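Local structure of CdiI (Burkholderia pseudomallei 1026a, 4G6V) at residues B[7-12]-B[84-89]. The protein is the immunity protein of a contact-dependent growth inhibition system, binding the CdiA-CT toxin, a tRNase, and probably neutralising it to protect the cell that makes it. Sequence-based numbering, arbitrary orientation.
Sequences CYLSID and DGFNGG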
loop_
_atom_site.group_PDB
_atom_site.type_symbol
_atom_site.label_atom_id
_atom_site.label_comp_id
_atom_site.label_asym_id
_atom_site.label_seq_id
_atom_site.Cartn_x
_atom_site.Cartn_y
_atom_site.Cartn_z
ATOM N N CYS B 7 -7.814 6.235 -0.739
ATOM C CA CYS B 7 -9.186 6.689 -0.867
ATOM C C CYS B 7 -9.201 8.177 -0.789
ATOM O O CYS B 7 -8.860 8.741 0.231
ATOM C CB CYS B 7 -10.033 6.125 0.272
ATOM S SG CYS B 7 -10.078 4.313 0.304
ATOM N N TYR B 8 -9.578 8.813 -1.876
ATOM C CA TYR B 8 -9.771 10.259 -1.904
ATOM C C TYR B 8 -11.250 10.642 -1.828
ATOM O O TYR B 8 -12.111 10.010 -2.469
ATOM C CB TYR B 8 -9.172 10.844 -3.176
ATOM C CG TYR B 8 -7.778 10.364 -3.460
ATOM C CD1 TYR B 8 -6.705 11.221 -3.341
ATOM C CD2 TYR B 8 -7.536 9.039 -3.844
ATOM C CE1 TYR B 8 -5.419 10.789 -3.604
ATOM C CE2 TYR B 8 -6.257 8.600 -4.122
ATOM C CZ TYR B 8 -5.201 9.481 -3.997
ATOM O OH TYR B 8 -3.917 9.064 -4.259
ATOM N N LEU B 9 -11.530 11.690 -1.052
ATOM C CA LEU B 9 -12.894 12.158 -0.846
ATOM C C LEU B 9 -13.063 13.618 -1.223
ATOM O O LEU B 9 -12.157 14.433 -1.055
ATOM C CB LEU B 9 -13.325 11.963 0.607
ATOM C CG LEU B 9 -13.456 10.543 1.158
ATOM C CD1 LEU B 9 -13.745 10.596 2.639
ATOM C CD2 LEU B 9 -14.540 9.759 0.431
ATOM N N SER B 10 -14.244 13.954 -1.723
ATOM C CA SER B 10 -14.542 15.327 -2.074
ATOM C C SER B 10 -14.945 16.101 -0.812
ATOM O O SER B 10 -14.785 17.314 -0.761
ATOM C CB SER B 10 -15.636 15.376 -3.130
ATOM O OG SER B 10 -16.882 15.018 -2.563
ATOM N N ILE B 11 -15.437 15.393 0.208
ATOM C CA ILE B 11 -15.854 16.024 1.473
ATOM C C ILE B 11 -14.678 16.343 2.408
ATOM O O ILE B 11 -13.574 15.846 2.230
ATOM C CB ILE B 11 -16.919 15.184 2.228
ATOM C CG1 ILE B 11 -16.381 13.804 2.582
ATOM C CG2 ILE B 11 -18.139 14.999 1.368
ATOM C CD1 ILE B 11 -17.310 12.997 3.449
ATOM N N ASP B 12 -14.916 17.184 3.408
ATOM C CA ASP B 12 -13.848 17.579 4.336
ATOM C C ASP B 12 -13.530 16.493 5.372
ATOM O O ASP B 12 -14.260 15.501 5.516
ATOM C CB ASP B 12 -14.156 18.919 5.003
ATOM C CG ASP B 12 -15.305 18.826 6.000
ATOM O OD1 ASP B 12 -15.352 19.636 6.960
ATOM O OD2 ASP B 12 -16.162 17.934 5.824
ATOM N N ASP B 84 -20.614 3.392 -0.919
ATOM C CA ASP B 84 -21.990 3.475 -0.428
ATOM C C ASP B 84 -22.105 4.202 0.914
ATOM O O ASP B 84 -23.146 4.780 1.210
ATOM C CB ASP B 84 -22.623 2.081 -0.339
ATOM N N GLY B 85 -21.046 4.172 1.723
ATOM C CA GLY B 85 -21.078 4.824 3.019
ATOM C C GLY B 85 -20.553 6.247 2.963
ATOM O O GLY B 85 -20.296 6.879 3.989
ATOM N N PHE B 86 -20.367 6.736 1.743
ATOM C CA PHE B 86 -20.032 8.133 1.495
ATOM C C PHE B 86 -21.057 8.714 0.529
ATOM O O PHE B 86 -20.715 9.406 -0.427
ATOM C CB PHE B 86 -18.612 8.257 0.942
ATOM C CG PHE B 86 -17.559 8.048 1.976
ATOM C CD1 PHE B 86 -17.300 9.030 2.918
ATOM C CD2 PHE B 86 -16.822 6.874 2.020
ATOM C CE1 PHE B 86 -16.338 8.845 3.879
ATOM C CE2 PHE B 86 -15.841 6.683 2.990
ATOM C CZ PHE B 86 -15.605 7.664 3.918
ATOM N N ASN B 87 -22.322 8.410 0.801
ATOM C CA ASN B 87 -23.432 8.790 -0.064
ATOM C C ASN B 87 -23.354 10.271 -0.432
ATOM O O ASN B 87 -23.390 10.647 -1.614
ATOM C CB ASN B 87 -24.754 8.471 0.627
ATOM N N GLY B 88 -23.213 11.102 0.595
ATOM C CA GLY B 88 -23.202 12.548 0.435
ATOM C C GLY B 88 -22.031 13.139 -0.338
ATOM O O GLY B 88 -21.835 14.360 -0.324
ATOM N N GLY B 89 -21.260 12.292 -1.020
ATOM C CA GLY B 89 -20.103 12.764 -1.760
ATOM C C GLY B 89 -19.441 11.743 -2.672
ATOM O O GLY B 89 -19.818 10.570 -2.726
#
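Leu9 lays its CD2 methyl over one face of the Phe86 ring, 3.8 Å from the ring centroid and only 11° off the normal, a CH-pi contact. Its other methyl, CD1, sits on the same side of the ring but beyond its rim, 3.4 Å from CE1, and the two side chains cross at about a right angle. Chi1 of -65° sets Leu9 CG anti to the carbonyl carbon, and the branch there sends CD2 over the ring centre and CD1 past the rim. Ile11 meets the ring differently: its CD1 comes to the edge, near the ring plane, 4.0 Å from Phe86 CD1. The CG2 branch of Ile11 turns instead to the backbone of the turn starting at Phe86, 4.1 Å from Gly88 O. That turn, type I from Phe86 to Gly89, is closed by a hydrogen bond from Gly89 N to Phe86 O, 3.0 Å. At Gly89 the bare CA lies 4.0 Å from Ser10 OG, and a weak hydrogen bond links this hydroxyl to Ala90 N. The contact thus joins the end of strand 4-9 to the loop leading from helix 75-84 into strand 91-95, the antiparallel neighbour of 4-9. Ile91 of that strand and Leu20 of helix 13-26 also touch Phe86, so the ring packs between sheet and helix. With no hydrogen bond between 7-12 and 84-89, their association is essentially apolar, resting on methyl-to-ring packing.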